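Local coordinates for protein gdp-l-fucose synthetase (Naegleria fowleri, PDB 6AQY) that probably catalyses the NADPH-dependent epimerisation and reduction of GDP-4-keto-6-deoxy-D-mannose to GDP-L-fucose, at residues D16-L21 with M251-S256; I189-F194 with M261-E266; P209-K214 with Q274-I279. All blocks are in the same frame, centred on the assembly; numbering follows the deposited sequence.

Contact 1: D16-L21 with M251-S256; sequences DQPITL and MFNYQS
The loop D16-L21, extended from Q17 on, runs past the C-terminal end of helix 240-253, with P18 beside N253 and I19 beside F252. One hydrogen bond joins the two backbones: I19 N donates to F252 O at 2.8 Å. The bond is nearly straight, 172° at the hydrogen. P18 adds a CA-H...O contact to the same acceptor, its CA 3.4 Å from F252 O. F252 O is a carbonyl of the last helical turn, where such groups lack the next turn's N-H donors, and the loop supplies one here. Y254 is the first residue to leave the helix. The contact therefore pins a loop ahead of strand 26-30, the first strand of the Rossmann-type sheet, to the end of a helix distant in sequence.

The F252 ring meets L21 at its edge. With CG anti to its own carbonyl carbon (chi1 -62°), F252 swings the ring toward L21. L21 CD1 lies near the ring plane, 3.6 Å from F252 CE1, and the two side chains cross at about a right angle. I19 points its CB toward the helix end, and its CD1 comes to 3.8 Å from M251 O. P18 and N253 lie side by side and point the same way. P18 CB is 3.5 Å from N253 OD1, while N253 ND2 bonds back to W249 O within the helix. M251 O accepts a hydrogen bond from K123 NZ, which bonds Y254 O as well. I19 and L21 both touch Y80 of strand 80-83, and L21 and F252 share I49.

Contact 2: I189-F194 with M261-E266; sequences IPTNLF and MLCVSE
I189 and P190 pair with M261 and L262 as neighbouring parallel strands. L262 N donates to I189 O at 2.8 Å, and the bond is nearly straight, 172° at the hydrogen. L262 O then receives T191 N at 2.9 Å. This bond is more bent, 135° at the hydrogen. L262 thus uses both its N-H and its C=O on this strand, one residue before and one after P190. P190 itself has no N-H to give, and offers L262 O a CA-H...O contact instead, at 3.4 Å from its CA. The pairing extends the parallel sheet expected of the Rossmann-type NAD-dependent epimerase/dehydratase family.

The side chains of I189 and M261 share one face of the sheet. The M261 chain bends at its second torsion (chi2 -91°), which brings SD to 4.1 Å from I189 CB. The same sulfur lies near T191 OG1. P190 and L262 pack more loosely on the other face, CB to CB at 4.5 Å. Where strand 260-262 ends and strand 184-194 is interrupted, T191 CB points toward 261-266 and its OG1 comes to 3.5 Å from C263 CB. All of these residues except P190 are buried.

Just outside, E143 OE2 accepts from M261 N, and I189 bonds through its backbone to I260, which extends the pairing by a residue. I189 also touches F133, and T191 touches T130 and S304. Beyond the interruption, strand 184-194 pairs with strand 234-239, through backbone bonds of N192 and F194 to L238. Helix 35-46 covers the P190 face, where F36 touches P190 and L193. Helix 321-334 packs on F194.

Contact 3: P209-K214 with Q274-I279; sequences PGLMHK and QVAQTI
L211 reaches from helix 207-221 toward A276 and V275 of helix 272-283. Its CB starts out toward the second helix. CG lies anti to the carbonyl carbon of L211, and this chi1 of -77° directs CG and its methyls at helix 272-283. Between the two segments, CB and CG make no close approach of their own. One tip, CD1, does the touching. It sits 4.1 Å from A276 CB and 4.2 Å from V275 CG1, so it meets two consecutive residues of the other helix. The backbone of L211 takes part too: its O lies 4.3 Å from I279 CG2.

One turn further along, I279 comes back the other way. Its CG2 approaches M212 CG at 3.7 Å, and its CD1 also lies close to that atom. I279 and M212 cross at about a right angle, so the isoleucine branches meet the flank of the methionine near its root. The same CG2 lies 3.8 Å from M212 CA, so it packs against the backbone of helix 207-221 as well.

The two helix segments run roughly the same way, at 42° to each other, with their axes 9.7 Å apart at the closest. All five touching residues are buried, and the contact between them is apolar. This is plain helix-helix packing beside a small parallel sheet, made of strands 225-227 and 289-291.

Other parts of the fold surround the two helices. F225 and V227 of strand 225-227 touch both L211 and A276, and M289 of strand 289-291 touches A276. Helix 321-334 touches both sides of the contact: T328 meets M212, and I325 meets I279. F321 packs on V275.

How the contacts relate
The three contacts lie along one subunit. Contact 2 is near its centre; contacts 1 and 3 lie on opposite sides of that centre, about 37 Å apart between centres. Contact 2 is about 21 Å from contact 1 and about 18 Å from contact 3, centre to centre, and none of the three touch. Along the chain the order is 16-21, 189-194, 209-214, 251-256, 261-266 and 274-279, so the segments of every pair alternate. Strand 184-194 leads on to helix 207-221, and helix 240-253 to strand 260-262. The main sheet, the loop before its strand 26-30 and the helices beside the small sheet are thus tied together through distant sequence.

Contact 1: D16-L21 with M251-S256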
# COMPACT_ATOMS: atom_id res chain seq x y z
N ASP A 16 12.52 -26.49 -14.59
CA ASP A 16 13.50 -27.56 -14.79
C ASP A 16 14.51 -27.18 -15.86
O ASP A 16 15.72 -27.35 -15.68
CB ASP A 16 12.81 -28.88 -15.16
CG ASP A 16 12.02 -29.49 -14.02
OD1 ASP A 16 11.97 -28.94 -12.89
OD2 ASP A 16 11.43 -30.55 -14.27
N GLN A 17 14.02 -26.70 -17.00
CA GLN A 17 14.84 -26.16 -18.07
C GLN A 17 14.66 -24.65 -18.15
O GLN A 17 13.63 -24.12 -17.73
CB GLN A 17 14.47 -26.77 -19.43
CG GLN A 17 14.26 -28.27 -19.45
CD GLN A 17 15.51 -29.04 -19.08
OE1 GLN A 17 16.62 -28.49 -19.05
NE2 GLN A 17 15.33 -30.32 -18.77
N PRO A 18 15.64 -23.92 -18.68
CA PRO A 18 15.43 -22.49 -18.92
C PRO A 18 14.45 -22.28 -20.07
O PRO A 18 14.31 -23.12 -20.96
CB PRO A 18 16.82 -21.97 -19.30
CG PRO A 18 17.78 -23.07 -18.92
CD PRO A 18 17.00 -24.35 -19.06
N ILE A 19 13.76 -21.15 -20.02
CA ILE A 19 12.97 -20.73 -21.17
C ILE A 19 13.92 -20.41 -22.32
O ILE A 19 14.94 -19.73 -22.14
CB ILE A 19 12.14 -19.49 -20.82
CG1 ILE A 19 11.13 -19.80 -19.75
CG2 ILE A 19 11.46 -18.96 -22.02
CD1 ILE A 19 10.42 -18.62 -19.37
N THR A 20 13.57 -20.85 -23.52
CA THR A 20 14.35 -20.49 -24.69
C THR A 20 13.53 -19.45 -25.44
O THR A 20 12.33 -19.64 -25.68
CB THR A 20 14.69 -21.71 -25.57
OG1 THR A 20 13.62 -22.00 -26.49
CG2 THR A 20 14.94 -22.94 -24.70
N LEU A 21 14.13 -18.29 -25.65
CA LEU A 21 13.47 -17.24 -26.40
C LEU A 21 13.63 -17.53 -27.88
O LEU A 21 14.66 -18.06 -28.31
CB LEU A 21 14.06 -15.88 -26.08
CG LEU A 21 13.76 -15.29 -24.73
CD1 LEU A 21 14.54 -14.00 -24.61
CD2 LEU A 21 12.28 -15.02 -24.61
N MET A 251 14.73 -14.09 -15.52
CA MET A 251 13.70 -14.20 -16.56
C MET A 251 13.69 -15.61 -17.16
O MET A 251 12.62 -16.15 -17.47
CB MET A 251 13.92 -13.13 -17.65
CG MET A 251 12.76 -13.00 -18.67
SD MET A 251 13.16 -11.97 -20.14
CE MET A 251 14.87 -12.36 -20.32
N PHE A 252 14.85 -16.23 -17.33
CA PHE A 252 14.83 -17.52 -17.99
C PHE A 252 14.47 -18.69 -17.08
O PHE A 252 13.99 -19.70 -17.60
CB PHE A 252 16.17 -17.78 -18.69
CG PHE A 252 16.49 -16.77 -19.77
CD1 PHE A 252 15.47 -16.14 -20.45
CD2 PHE A 252 17.79 -16.48 -20.11
CE1 PHE A 252 15.74 -15.24 -21.45
CE2 PHE A 252 18.07 -15.56 -21.10
CZ PHE A 252 17.04 -14.94 -21.77
N ASN A 253 14.64 -18.56 -15.73
CA ASN A 253 14.57 -19.70 -14.80
C ASN A 253 13.66 -19.55 -13.59
O ASN A 253 13.12 -20.54 -13.10
CB ASN A 253 15.97 -20.02 -14.24
CG ASN A 253 16.95 -20.45 -15.31
OD1 ASN A 253 16.86 -21.56 -15.83
ND2 ASN A 253 17.91 -19.59 -15.63
N TYR A 254 13.52 -18.34 -13.06
CA TYR A 254 12.94 -18.11 -11.73
C TYR A 254 11.42 -18.01 -11.83
O TYR A 254 10.89 -17.14 -12.53
CB TYR A 254 13.57 -16.85 -11.12
CG TYR A 254 13.22 -16.54 -9.68
CD1 TYR A 254 13.64 -17.36 -8.62
CD2 TYR A 254 12.45 -15.43 -9.37
CE1 TYR A 254 13.30 -17.08 -7.30
CE2 TYR A 254 12.11 -15.13 -8.05
CZ TYR A 254 12.52 -15.95 -7.01
OH TYR A 254 12.16 -15.63 -5.70
N GLN A 255 10.71 -18.92 -11.14
CA GLN A 255 9.25 -19.06 -11.18
C GLN A 255 8.54 -18.54 -9.94
O GLN A 255 7.30 -18.46 -9.94
CB GLN A 255 8.84 -20.52 -11.32
CG GLN A 255 9.49 -21.21 -12.38
CD GLN A 255 8.95 -22.58 -12.56
OE1 GLN A 255 8.75 -23.02 -13.69
NE2 GLN A 255 8.72 -23.30 -11.45
N SER A 256 9.27 -18.30 -8.87
CA SER A 256 8.66 -17.95 -7.60
C SER A 256 8.14 -16.51 -7.63
O SER A 256 8.73 -15.63 -8.24
CB SER A 256 9.68 -18.14 -6.48
OG SER A 256 9.25 -17.58 -5.28

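Contact 2: I189-F194 with M261-E266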
# COMPACT_ATOMS: atom_id res chain seq x y z
N ILE A 189 15.38 -7.38 -6.48
CA ILE A 189 15.83 -6.28 -5.63
C ILE A 189 17.32 -6.04 -5.87
O ILE A 189 18.16 -6.67 -5.20
CB ILE A 189 15.59 -6.55 -4.14
CG1 ILE A 189 14.25 -7.23 -3.92
CG2 ILE A 189 15.70 -5.24 -3.34
CD1 ILE A 189 14.02 -7.61 -2.49
N PRO A 190 17.69 -5.16 -6.79
CA PRO A 190 19.11 -4.88 -6.99
C PRO A 190 19.64 -3.96 -5.90
O PRO A 190 18.95 -3.04 -5.47
CB PRO A 190 19.13 -4.20 -8.36
CG PRO A 190 17.83 -3.57 -8.46
CD PRO A 190 16.85 -4.45 -7.76
N THR A 191 20.87 -4.22 -5.47
CA THR A 191 21.49 -3.51 -4.35
C THR A 191 22.72 -2.76 -4.84
O THR A 191 23.67 -3.38 -5.33
CB THR A 191 21.90 -4.47 -3.24
OG1 THR A 191 20.77 -5.25 -2.82
CG2 THR A 191 22.53 -3.69 -2.06
N ASN A 192 22.67 -1.43 -4.72
CA ASN A 192 23.78 -0.52 -5.02
C ASN A 192 24.39 -0.78 -6.40
O ASN A 192 25.55 -1.18 -6.54
CB ASN A 192 24.89 -0.63 -3.96
CG ASN A 192 24.40 -0.37 -2.58
OD1 ASN A 192 23.70 0.60 -2.34
ND2 ASN A 192 24.78 -1.22 -1.66
N LEU A 193 23.60 -0.50 -7.42
CA LEU A 193 24.11 -0.63 -8.77
C LEU A 193 25.03 0.54 -9.10
O LEU A 193 24.84 1.67 -8.62
CB LEU A 193 22.94 -0.72 -9.76
CG LEU A 193 21.95 -1.86 -9.57
CD1 LEU A 193 21.14 -2.07 -10.85
CD2 LEU A 193 22.64 -3.16 -9.16
N PHE A 194 26.03 0.26 -9.93
CA PHE A 194 26.90 1.29 -10.51
C PHE A 194 27.31 0.82 -11.88
O PHE A 194 27.25 -0.37 -12.20
CB PHE A 194 28.15 1.55 -9.66
CG PHE A 194 29.16 0.43 -9.70
CD1 PHE A 194 29.02 -0.67 -8.87
CD2 PHE A 194 30.24 0.46 -10.57
CE1 PHE A 194 29.94 -1.71 -8.90
CE2 PHE A 194 31.18 -0.58 -10.62
CZ PHE A 194 31.03 -1.66 -9.79
N MET A 261 16.83 -11.13 -4.12
CA MET A 261 17.86 -10.11 -4.02
C MET A 261 18.90 -10.31 -5.10
O MET A 261 19.32 -11.44 -5.38
CB MET A 261 18.56 -10.16 -2.67
CG MET A 261 17.79 -9.65 -1.51
SD MET A 261 18.13 -7.91 -1.28
CE MET A 261 17.44 -7.77 0.35
N LEU A 262 19.32 -9.20 -5.71
CA LEU A 262 20.47 -9.17 -6.62
C LEU A 262 21.53 -8.31 -5.94
O LEU A 262 21.41 -7.08 -5.91
CB LEU A 262 20.08 -8.58 -7.97
CG LEU A 262 18.83 -9.07 -8.72
CD1 LEU A 262 18.83 -8.45 -10.12
CD2 LEU A 262 18.77 -10.60 -8.80
N CYS A 263 22.54 -8.96 -5.36
CA CYS A 263 23.61 -8.26 -4.67
C CYS A 263 24.84 -9.16 -4.59
O CYS A 263 24.75 -10.37 -4.74
CB CYS A 263 23.18 -7.81 -3.26
SG CYS A 263 22.88 -9.13 -2.04
N VAL A 264 26.00 -8.54 -4.34
CA VAL A 264 27.22 -9.30 -4.11
C VAL A 264 27.29 -9.71 -2.64
O VAL A 264 26.59 -9.17 -1.79
CB VAL A 264 28.47 -8.51 -4.53
CG1 VAL A 264 28.30 -7.94 -5.92
CG2 VAL A 264 28.75 -7.40 -3.54
N SER A 265 28.17 -10.66 -2.34
CA SER A 265 28.23 -11.23 -1.00
C SER A 265 28.76 -10.22 0.01
O SER A 265 29.42 -9.24 -0.33
CB SER A 265 29.12 -12.47 -0.95
OG SER A 265 30.50 -12.10 -0.94
N GLU A 266 28.49 -10.50 1.29
CA GLU A 266 29.05 -9.67 2.35
C GLU A 266 30.57 -9.69 2.29
O GLU A 266 31.21 -8.66 2.49
CB GLU A 266 28.55 -10.14 3.72
CG GLU A 266 29.02 -9.24 4.86
CD GLU A 266 28.46 -9.62 6.22
OE1 GLU A 266 27.61 -10.53 6.30
OE2 GLU A 266 28.88 -9.01 7.22

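Contact 3: P209-K214 with Q274-I279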
# COMPACT_ATOMS: atom_id res chain seq x y z
N PRO A 209 29.01 6.92 -8.04
CA PRO A 209 29.18 7.72 -9.27
C PRO A 209 29.56 9.16 -8.98
O PRO A 209 30.31 9.77 -9.76
CB PRO A 209 27.80 7.62 -9.95
CG PRO A 209 26.85 7.35 -8.84
CD PRO A 209 27.61 6.48 -7.88
N GLY A 210 29.09 9.71 -7.86
CA GLY A 210 29.49 11.05 -7.50
C GLY A 210 30.98 11.17 -7.27
O GLY A 210 31.61 12.13 -7.71
N LEU A 211 31.57 10.17 -6.60
CA LEU A 211 33.01 10.21 -6.36
C LEU A 211 33.77 10.20 -7.68
O LEU A 211 34.77 10.92 -7.83
CB LEU A 211 33.44 9.02 -5.50
CG LEU A 211 33.15 9.13 -4.00
CD1 LEU A 211 33.34 7.78 -3.33
CD2 LEU A 211 34.04 10.17 -3.34
N MET A 212 33.30 9.42 -8.65
CA MET A 212 33.89 9.43 -9.98
C MET A 212 33.88 10.83 -10.57
O MET A 212 34.87 11.27 -11.17
CB MET A 212 33.15 8.45 -10.88
CG MET A 212 33.49 7.01 -10.55
SD MET A 212 32.66 5.84 -11.64
CE MET A 212 33.16 6.55 -13.22
N HIS A 213 32.75 11.53 -10.46
CA HIS A 213 32.70 12.88 -11.00
C HIS A 213 33.61 13.84 -10.22
O HIS A 213 34.33 14.64 -10.83
CB HIS A 213 31.26 13.37 -11.04
CG HIS A 213 31.05 14.51 -12.00
ND1 HIS A 213 29.87 15.23 -12.06
CD2 HIS A 213 31.88 15.06 -12.90
CE1 HIS A 213 29.98 16.16 -12.99
NE2 HIS A 213 31.19 16.08 -13.52
N LYS A 214 33.60 13.76 -8.89
CA LYS A 214 34.49 14.60 -8.09
C LYS A 214 35.96 14.30 -8.39
O LYS A 214 36.80 15.20 -8.38
CB LYS A 214 34.20 14.46 -6.59
N GLN A 274 38.05 2.56 0.29
CA GLN A 274 38.49 1.65 -0.76
C GLN A 274 37.93 2.06 -2.11
O GLN A 274 38.65 2.16 -3.11
CB GLN A 274 38.03 0.23 -0.43
CG GLN A 274 38.93 -0.56 0.46
CD GLN A 274 38.33 -1.91 0.69
OE1 GLN A 274 37.20 -2.03 1.15
NE2 GLN A 274 39.06 -2.94 0.30
N VAL A 275 36.63 2.37 -2.14
CA VAL A 275 35.97 2.74 -3.38
C VAL A 275 36.61 3.98 -3.97
O VAL A 275 36.98 4.01 -5.15
CB VAL A 275 34.47 2.96 -3.13
CG1 VAL A 275 33.86 3.72 -4.28
CG2 VAL A 275 33.80 1.62 -2.92
N ALA A 276 36.81 5.00 -3.15
CA ALA A 276 37.38 6.24 -3.64
C ALA A 276 38.81 6.03 -4.10
O ALA A 276 39.25 6.61 -5.11
CB ALA A 276 37.31 7.32 -2.56
N GLN A 277 39.57 5.20 -3.38
CA GLN A 277 40.93 4.90 -3.80
C GLN A 277 40.93 4.15 -5.13
O GLN A 277 41.73 4.45 -6.02
CB GLN A 277 41.65 4.10 -2.71
CG GLN A 277 42.99 3.54 -3.12
CD GLN A 277 44.03 4.61 -3.33
OE1 GLN A 277 44.47 5.24 -2.38
NE2 GLN A 277 44.41 4.84 -4.58
N THR A 278 40.02 3.18 -5.28
CA THR A 278 39.89 2.46 -6.55
C THR A 278 39.57 3.43 -7.69
O THR A 278 40.12 3.31 -8.79
CB THR A 278 38.80 1.39 -6.46
OG1 THR A 278 39.01 0.57 -5.31
CG2 THR A 278 38.82 0.51 -7.71
N ILE A 279 38.69 4.41 -7.44
CA ILE A 279 38.36 5.39 -8.46
C ILE A 279 39.61 6.17 -8.85
O ILE A 279 39.92 6.33 -10.03
CB ILE A 279 37.26 6.35 -7.96
CG1 ILE A 279 36.00 5.62 -7.47
CG2 ILE A 279 36.88 7.33 -9.04
CD1 ILE A 279 35.53 4.54 -8.34